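Local coordinates for protein beta-N-acetylhexosaminidase (PDB 6JEB) that hydrolyses terminal, non-reducing N-acetylhexosamine residues from N-glycans and chitobiose, as a zinc-binding glycoside hydrolase of family 20, at residues T42-Q46 with G78-G82; P99-F103 with W400-P405; L341-A346 with H391-H396. All coordinates share one frame; numbering follows the deposited sequence.

Contact 1 (T42-Q46 with G78-G82); sequences TVTPQ and GIPCG
V43 and C81 carry this contact, and they leave it on different courses: the valine goes to the face that a side chain at G82 would share, while the cysteine touches P45 with its SG. V43 and G82 form an antiparallel hydrogen-bonded pair, with V43 N to G82 O at 2.8 Å and G82 N to V43 O at 3.1 Å. The valine's CG1 stands anti to the backbone N (chi1 175°), which brings it alongside the second strand, 3.7 Å from P80 O and, more loosely, 4.4 Å from I79 CD1. C81 answers from its own strand: its CB rests 3.1 Å from V43 O, and its SG sits 3.5 Å from P45 CD, where the first strand has ended. That exit is shaped by an ST turn, in which T44 OG1 accepts from Q46 N; the same hydroxyl also bonds to G47 O. G82 has backbone angles that by themselves call for glycine. The axes of the two short strand segments lie at 121°, far from antiparallel, within the mixed sheet of the N-terminal domain. Helix 55-73 packs on V43 through L68 and on I79 through Q71 and L72, while strand 19-20 adds A20 against V43 and C81.

Contact 2 (P99-F103 with W400-P405); sequences PARHF and WAERLP. With ACM (acetamide), chain C.
R101 and E402 meet across two loops at the C-terminal ends of adjoining strands, 92-97 and 392-399, of the family 20 TIM barrel, the end that holds the active site. Both residues bind substrate. The carboxylate lies over one face of the guanidinium, their planes 33° apart, and E402 OE2, well out of the guanidinium plane, is 3.3 Å from R101 NH2: a salt bridge of charges without a directed N-H. The arginine's bend at chi2 (54°) folds it alongside E402. At the edge, R101 NH1 comes 3.3 Å from W400 CE3; across the six-membered ring, W400 CZ2 is 3.6 Å from the acetamide O. Q132 takes R101 NE, D98 pairs with NH1, and D130, a charge-relay residue, with NH2. Behind this shell stands H102, whose ND1 gives a nearly straight bond of 2.8 Å to A401 O, with the acceptor in the ring plane. P405 CA lies over the imidazole, 3.6 Å from its centroid, a CH-pi contact. A leucine in place of H102 would probably leave A401 O without its imidazole donor and free the type I turn A401-L404 to shift. A water donates to R101 O at 3.1 Å and to E402 O at 3.2 Å.

Contact 3 (L341-A346 with H391-H396); sequences LNLIMA and HIRGVH
L343 O is gripped by R393 N at 2.7 Å, a nearly straight bond, while I392 CA adds a CA-H...O contact to the same oxygen. The pairing alternates in the manner of parallel strands: L343 N reaches back to H391 O, M345 N bonds to G394 O at 2.9 Å, and M345 O takes H396 N through a more bent bond of 130°. Side chains then part to the two faces of the sheet. On one, L343 and I392 lie together, with I333 of helix 329-339 against both. On the other, I344 CG2 presses 3.5 Å from H396 CB, and the two side chains run obliquely to one another. G394 has backbone angles that call for glycine. R393 passes its aliphatic part along the strand pair, CD 3.8 Å from N342 CB, and the chain bends at chi3 (62°) before NH1 bonds to T320 OG1. At the start of the pair, H391 has its CG between the backbone N and the carbonyl carbon (chi1 62°), which turns the ring's edge to the first segment, with CD2 3.3 Å from L341 O. Its NE2 bonds to I333 O and T336 OG1. Further along, the H396 imidazole is held through both nitrogens, by W92 NE1 and H125 ND1. Polar tips are thus anchored on neighbouring elements while their carbon stems pack here, so the contact couples a hydrogen-bonded strand pair to side-chain bonds that probably fix the H391 ring against helix 329-339 and the H396 ring against W92 and H125.

How the contacts relate
The three contacts come from two domains, one in the N-terminal sheet and two in the catalytic barrel. Contact 1 closes first along the chain, its centre about 44 Å from that of contact 2 and about 36 Å from that of contact 3, without touching either. Contacts 2 and 3 have their centres about 24 Å apart, on opposite sides of the chain's centre. The chain opens contact 2 at 99-103, makes both segments of contact 3, and returns at 400-405. Strand 392-399 joins them directly: contact 3 pairs its first half with strand 342-345, and the loop after it supplies W400, A401 and E402, which meet R101 from the loop after strand 92-97.

Contact 1 (T42-Q46 with G78-G82)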
loop_
_atom_site.group_PDB
_atom_site.type_symbol
_atom_site.label_atom_id
_atom_site.label_comp_id
_atom_site.label_asym_id
_atom_site.label_seq_id
_atom_site.Cartn_x
_atom_site.Cartn_y
_atom_site.Cartn_z
ATOM N N THR A 42 8.520 12.696 26.693
ATOM C CA THR A 42 8.673 12.491 28.128
ATOM C C THR A 42 7.349 12.800 28.810
ATOM O O THR A 42 6.808 13.904 28.665
ATOM C CB THR A 42 9.797 13.368 28.681
ATOM O OG1 THR A 42 11.007 13.069 27.972
ATOM C CG2 THR A 42 10.009 13.099 30.175
ATOM N N VAL A 43 6.826 11.821 29.540
ATOM C CA VAL A 43 5.565 11.941 30.260
ATOM C C VAL A 43 5.895 12.196 31.725
ATOM O O VAL A 43 6.577 11.381 32.361
ATOM C CB VAL A 43 4.722 10.667 30.089
ATOM C CG1 VAL A 43 3.453 10.723 30.946
ATOM C CG2 VAL A 43 4.380 10.453 28.611
ATOM N N THR A 44 5.449 13.333 32.254
ATOM C CA THR A 44 5.666 13.727 33.640
ATOM C C THR A 44 4.318 13.987 34.308
ATOM O O THR A 44 3.304 14.141 33.620
ATOM C CB THR A 44 6.523 15.005 33.737
ATOM O OG1 THR A 44 5.704 16.161 33.500
ATOM C CG2 THR A 44 7.694 14.973 32.750
ATOM N N PRO A 45 4.265 14.060 35.645
ATOM C CA PRO A 45 2.974 14.350 36.292
ATOM C C PRO A 45 2.394 15.701 35.916
ATOM O O PRO A 45 1.186 15.916 36.092
ATOM C CB PRO A 45 3.303 14.282 37.789
ATOM C CG PRO A 45 4.518 13.400 37.866
ATOM C CD PRO A 45 5.312 13.754 36.639
ATOM N N GLN A 46 3.212 16.621 35.421
ATOM C CA GLN A 46 2.751 17.948 35.046
ATOM C C GLN A 46 2.329 18.036 33.587
ATOM O O GLN A 46 1.730 19.042 33.191
ATOM C CB GLN A 46 3.852 18.983 35.310
ATOM C CG GLN A 46 4.272 19.108 36.779
ATOM C CD GLN A 46 5.194 17.987 37.249
ATOM O OE1 GLN A 46 5.993 17.455 36.480
ATOM N NE2 GLN A 46 5.086 17.631 38.525
ATOM N N GLY A 78 -4.696 7.214 35.943
ATOM C CA GLY A 78 -3.501 7.768 35.346
ATOM C C GLY A 78 -2.669 6.714 34.637
ATOM O O GLY A 78 -2.905 5.506 34.740
ATOM N N ILE A 79 -1.672 7.195 33.905
ATOM C CA ILE A 79 -0.754 6.327 33.170
ATOM C C ILE A 79 0.634 6.524 33.759
ATOM O O ILE A 79 0.903 7.536 34.429
ATOM C CB ILE A 79 -0.783 6.615 31.650
ATOM C CG1 ILE A 79 -0.226 8.013 31.355
ATOM C CG2 ILE A 79 -2.191 6.420 31.087
ATOM C CD1 ILE A 79 -0.006 8.275 29.875
ATOM N N PRO A 80 1.551 5.583 33.528
ATOM C CA PRO A 80 2.909 5.753 34.051
ATOM C C PRO A 80 3.599 6.940 33.402
ATOM O O PRO A 80 3.360 7.273 32.237
ATOM C CB PRO A 80 3.617 4.450 33.664
ATOM C CG PRO A 80 2.562 3.509 33.269
ATOM C CD PRO A 80 1.368 4.285 32.854
ATOM N N CYS A 81 4.470 7.574 34.174
ATOM C CA CYS A 81 5.427 8.504 33.607
ATOM C C CYS A 81 6.566 7.720 32.961
ATOM O O CYS A 81 6.732 6.519 33.189
ATOM C CB CYS A 81 5.960 9.429 34.698
ATOM S SG CYS A 81 4.706 10.585 35.291
ATOM N N GLY A 82 7.343 8.401 32.130
ATOM C CA GLY A 82 8.413 7.713 31.438
ATOM C C GLY A 82 8.955 8.536 30.292
ATOM O O GLY A 82 8.536 9.675 30.052
#

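Contact 2 (P99-F103 with W400-P405)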
loop_
_atom_site.group_PDB
_atom_site.type_symbol
_atom_site.label_atom_id
_atom_site.label_comp_id
_atom_site.label_asym_id
_atom_site.label_seq_id
_atom_site.Cartn_x
_atom_site.Cartn_y
_atom_site.Cartn_z
ATOM N N PRO A 99 -9.092 0.943 -5.502
ATOM C CA PRO A 99 -10.328 1.516 -6.054
ATOM C C PRO A 99 -10.618 1.035 -7.461
ATOM O O PRO A 99 -11.764 1.157 -7.908
ATOM C CB PRO A 99 -10.073 3.027 -6.011
ATOM C CG PRO A 99 -8.558 3.138 -6.109
ATOM C CD PRO A 99 -8.046 1.964 -5.302
ATOM N N ALA A 100 -9.623 0.480 -8.171
ATOM C CA ALA A 100 -9.898 -0.104 -9.482
ATOM C C ALA A 100 -10.958 -1.194 -9.386
ATOM O O ALA A 100 -11.868 -1.260 -10.222
ATOM C CB ALA A 100 -8.616 -0.676 -10.088
ATOM N N ARG A 101 -10.852 -2.068 -8.381
ATOM C CA ARG A 101 -11.820 -3.155 -8.251
ATOM C C ARG A 101 -13.141 -2.677 -7.662
ATOM O O ARG A 101 -14.212 -3.069 -8.139
ATOM C CB ARG A 101 -11.233 -4.291 -7.409
ATOM C CG ARG A 101 -10.457 -5.327 -8.231
ATOM C CD ARG A 101 -9.359 -4.693 -9.102
ATOM N NE ARG A 101 -8.613 -5.738 -9.793
ATOM C CZ ARG A 101 -7.616 -6.427 -9.241
ATOM N NH1 ARG A 101 -7.224 -6.158 -7.996
ATOM N NH2 ARG A 101 -7.011 -7.385 -9.928
ATOM N N HIS A 102 -13.094 -1.845 -6.622
ATOM C CA HIS A 102 -14.301 -1.217 -6.094
ATOM C C HIS A 102 -13.946 0.203 -5.705
ATOM O O HIS A 102 -13.053 0.416 -4.877
ATOM C CB HIS A 102 -14.881 -1.974 -4.894
ATOM C CG HIS A 102 -15.735 -3.140 -5.279
ATOM N ND1 HIS A 102 -15.269 -4.436 -5.274
ATOM C CD2 HIS A 102 -17.021 -3.204 -5.702
ATOM C CE1 HIS A 102 -16.232 -5.250 -5.674
ATOM N NE2 HIS A 102 -17.305 -4.528 -5.945
ATOM N N PHE A 103 -14.643 1.160 -6.311
ATOM C CA PHE A 103 -14.359 2.567 -6.099
ATOM C C PHE A 103 -14.509 2.916 -4.624
ATOM O O PHE A 103 -15.434 2.448 -3.951
ATOM C CB PHE A 103 -15.355 3.381 -6.926
ATOM C CG PHE A 103 -15.112 4.854 -6.890
ATOM C CD1 PHE A 103 -13.973 5.401 -7.475
ATOM C CD2 PHE A 103 -16.016 5.698 -6.267
ATOM C CE1 PHE A 103 -13.749 6.765 -7.438
ATOM C CE2 PHE A 103 -15.801 7.061 -6.229
ATOM C CZ PHE A 103 -14.668 7.594 -6.819
ATOM N N TRP A 400 -6.460 -5.827 -1.548
ATOM C CA TRP A 400 -7.080 -6.015 -2.854
ATOM C C TRP A 400 -8.591 -6.116 -2.700
ATOM O O TRP A 400 -9.096 -6.708 -1.743
ATOM C CB TRP A 400 -6.549 -7.295 -3.490
ATOM C CG TRP A 400 -5.065 -7.281 -3.717
ATOM C CD1 TRP A 400 -4.110 -7.955 -3.000
ATOM C CD2 TRP A 400 -4.372 -6.571 -4.748
ATOM N NE1 TRP A 400 -2.861 -7.700 -3.524
ATOM C CE2 TRP A 400 -2.995 -6.862 -4.605
ATOM C CE3 TRP A 400 -4.786 -5.728 -5.791
ATOM C CZ2 TRP A 400 -2.027 -6.320 -5.445
ATOM C CZ3 TRP A 400 -3.824 -5.196 -6.636
ATOM C CH2 TRP A 400 -2.459 -5.500 -6.461
ATOM N N ALA A 401 -9.321 -5.538 -3.656
ATOM C CA ALA A 401 -10.742 -5.292 -3.448
ATOM C C ALA A 401 -11.647 -5.968 -4.471
ATOM O O ALA A 401 -12.797 -5.549 -4.621
ATOM C CB ALA A 401 -11.035 -3.794 -3.344
ATOM N N GLU A 402 -11.173 -7.010 -5.166
ATOM C CA GLU A 402 -12.082 -7.779 -6.019
ATOM C C GLU A 402 -13.377 -8.086 -5.279
ATOM O O GLU A 402 -14.474 -7.977 -5.847
ATOM C CB GLU A 402 -11.442 -9.106 -6.461
ATOM C CG GLU A 402 -10.313 -9.008 -7.485
ATOM C CD GLU A 402 -8.940 -8.937 -6.846
ATOM O OE1 GLU A 402 -8.844 -8.462 -5.696
ATOM O OE2 GLU A 402 -7.956 -9.375 -7.487
ATOM N N ARG A 403 -13.269 -8.459 -4.000
ATOM C CA ARG A 403 -14.405 -8.936 -3.220
ATOM C C ARG A 403 -14.731 -8.027 -2.037
ATOM O O ARG A 403 -15.420 -8.458 -1.107
ATOM C CB ARG A 403 -14.145 -10.360 -2.723
ATOM C CG ARG A 403 -13.956 -11.385 -3.822
ATOM C CD ARG A 403 -15.277 -11.760 -4.472
ATOM N NE ARG A 403 -15.107 -12.905 -5.355
ATOM C CZ ARG A 403 -16.109 -13.623 -5.844
ATOM N NH1 ARG A 403 -17.362 -13.301 -5.547
ATOM N NH2 ARG A 403 -15.856 -14.664 -6.626
ATOM N N LEU A 404 -14.266 -6.777 -2.040
ATOM C CA LEU A 404 -14.503 -5.863 -0.921
ATOM C C LEU A 404 -15.214 -4.624 -1.447
ATOM O O LEU A 404 -14.567 -3.670 -1.904
ATOM C CB LEU A 404 -13.203 -5.512 -0.200
ATOM C CG LEU A 404 -12.455 -6.715 0.382
ATOM C CD1 LEU A 404 -11.073 -6.307 0.897
ATOM C CD2 LEU A 404 -13.270 -7.393 1.493
ATOM N N PRO A 405 -16.549 -4.598 -1.406
ATOM C CA PRO A 405 -17.296 -3.593 -2.174
ATOM C C PRO A 405 -17.490 -2.237 -1.514
ATOM O O PRO A 405 -17.955 -1.317 -2.199
ATOM C CB PRO A 405 -18.650 -4.287 -2.411
ATOM C CG PRO A 405 -18.811 -5.170 -1.207
ATOM C CD PRO A 405 -17.421 -5.665 -0.881
HETATM C C1 ACM C . -0.514 -8.972 -7.474
HETATM O O ACM C . -0.859 -9.583 -6.513
HETATM N N ACM C . -1.196 -9.206 -8.707
HETATM C C2 ACM C . 0.620 -7.962 -7.466
HETATM O O HOH W 1 -14.039 -6.186 -8.490
HETATM O O HOH W 2 -17.727 0.903 -3.699
#

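Contact 3 (L341-A346 with H391-H396)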
loop_
_atom_site.group_PDB
_atom_site.type_symbol
_atom_site.label_atom_id
_atom_site.label_comp_id
_atom_site.label_asym_id
_atom_site.label_seq_id
_atom_site.Cartn_x
_atom_site.Cartn_y
_atom_site.Cartn_z
ATOM N N LEU A 341 18.827 -3.982 -7.021
ATOM C CA LEU A 341 17.488 -3.426 -6.894
ATOM C C LEU A 341 17.153 -3.208 -5.425
ATOM O O LEU A 341 17.640 -3.920 -4.544
ATOM C CB LEU A 341 16.450 -4.373 -7.501
ATOM C CG LEU A 341 16.704 -4.762 -8.958
ATOM C CD1 LEU A 341 15.754 -5.858 -9.427
ATOM C CD2 LEU A 341 16.575 -3.537 -9.847
ATOM N N ASN A 342 16.313 -2.212 -5.168
ATOM C CA ASN A 342 15.749 -2.024 -3.841
ATOM C C ASN A 342 14.445 -2.803 -3.731
ATOM O O ASN A 342 13.772 -3.067 -4.729
ATOM C CB ASN A 342 15.541 -0.539 -3.566
ATOM C CG ASN A 342 16.856 0.228 -3.590
ATOM O OD1 ASN A 342 17.830 -0.179 -2.960
ATOM N ND2 ASN A 342 16.900 1.318 -4.342
ATOM N N LEU A 343 14.092 -3.178 -2.506
ATOM C CA LEU A 343 13.009 -4.125 -2.293
ATOM C C LEU A 343 12.058 -3.612 -1.225
ATOM O O LEU A 343 12.492 -3.146 -0.169
ATOM C CB LEU A 343 13.566 -5.491 -1.880
ATOM C CG LEU A 343 12.537 -6.610 -1.734
ATOM C CD1 LEU A 343 11.858 -6.854 -3.071
ATOM C CD2 LEU A 343 13.190 -7.885 -1.218
ATOM N N ILE A 344 10.758 -3.709 -1.502
ATOM C CA ILE A 344 9.717 -3.504 -0.503
ATOM C C ILE A 344 9.053 -4.858 -0.289
ATOM O O ILE A 344 8.719 -5.547 -1.258
ATOM C CB ILE A 344 8.705 -2.431 -0.946
ATOM C CG1 ILE A 344 9.384 -1.054 -0.988
ATOM C CG2 ILE A 344 7.510 -2.392 0.000
ATOM C CD1 ILE A 344 8.571 0.016 -1.708
ATOM N N MET A 345 8.888 -5.254 0.968
ATOM C CA MET A 345 8.344 -6.565 1.299
ATOM C C MET A 345 6.820 -6.487 1.362
ATOM O O MET A 345 6.265 -5.796 2.220
ATOM C CB MET A 345 8.920 -7.036 2.635
ATOM C CG MET A 345 8.446 -8.409 3.082
ATOM S SD MET A 345 8.699 -9.687 1.831
ATOM C CE MET A 345 10.486 -9.698 1.661
ATOM N N ALA A 346 6.149 -7.209 0.457
ATOM C CA ALA A 346 4.692 -7.293 0.420
ATOM C C ALA A 346 4.241 -8.747 0.326
ATOM O O ALA A 346 3.194 -9.039 -0.255
ATOM C CB ALA A 346 4.122 -6.467 -0.736
ATOM N N HIS A 391 19.054 -3.504 1.515
ATOM C CA HIS A 391 18.331 -2.913 0.400
ATOM C C HIS A 391 16.819 -3.029 0.558
ATOM O O HIS A 391 16.082 -2.561 -0.318
ATOM C CB HIS A 391 18.780 -3.569 -0.911
ATOM C CG HIS A 391 18.482 -5.033 -0.975
ATOM N ND1 HIS A 391 19.005 -5.937 -0.075
ATOM C CD2 HIS A 391 17.709 -5.749 -1.826
ATOM C CE1 HIS A 391 18.567 -7.148 -0.369
ATOM N NE2 HIS A 391 17.775 -7.061 -1.424
ATOM N N ILE A 392 16.345 -3.633 1.642
ATOM C CA ILE A 392 14.915 -3.669 1.938
ATOM C C ILE A 392 14.515 -2.321 2.522
ATOM O O ILE A 392 15.064 -1.886 3.541
ATOM C CB ILE A 392 14.570 -4.813 2.901
ATOM C CG1 ILE A 392 14.880 -6.164 2.254
ATOM C CG2 ILE A 392 13.101 -4.733 3.328
ATOM C CD1 ILE A 392 14.764 -7.344 3.209
ATOM N N ARG A 393 13.562 -1.656 1.869
ATOM C CA ARG A 393 13.119 -0.332 2.277
ATOM C C ARG A 393 11.974 -0.369 3.275
ATOM O O ARG A 393 11.732 0.643 3.946
ATOM C CB ARG A 393 12.677 0.483 1.056
ATOM C CG ARG A 393 13.768 0.669 0.007
ATOM C CD ARG A 393 13.233 1.410 -1.210
ATOM N NE ARG A 393 12.777 2.759 -0.885
ATOM C CZ ARG A 393 12.228 3.594 -1.762
ATOM N NH1 ARG A 393 12.069 3.218 -3.025
ATOM N NH2 ARG A 393 11.840 4.806 -1.381
ATOM N N GLY A 394 11.266 -1.483 3.389
ATOM C CA GLY A 394 10.192 -1.560 4.358
ATOM C C GLY A 394 9.140 -2.584 3.953
ATOM O O GLY A 394 9.441 -3.582 3.298
ATOM N N VAL A 395 7.913 -2.311 4.375
ATOM C CA VAL A 395 6.824 -3.277 4.324
ATOM C C VAL A 395 5.606 -2.599 3.719
ATOM O O VAL A 395 5.456 -1.377 3.792
ATOM C CB VAL A 395 6.518 -3.822 5.740
ATOM C CG1 VAL A 395 5.864 -2.746 6.615
ATOM C CG2 VAL A 395 5.675 -5.080 5.674
ATOM N N HIS A 396 4.727 -3.403 3.121
ATOM C CA HIS A 396 3.619 -2.858 2.343
ATOM C C HIS A 396 2.517 -3.904 2.292
ATOM O O HIS A 396 2.767 -5.042 1.885
ATOM C CB HIS A 396 4.135 -2.568 0.930
ATOM C CG HIS A 396 3.282 -1.641 0.119
ATOM N ND1 HIS A 396 3.327 -0.270 0.264
ATOM C CD2 HIS A 396 2.419 -1.887 -0.899
ATOM C CE1 HIS A 396 2.513 0.289 -0.615
ATOM N NE2 HIS A 396 1.948 -0.670 -1.333
#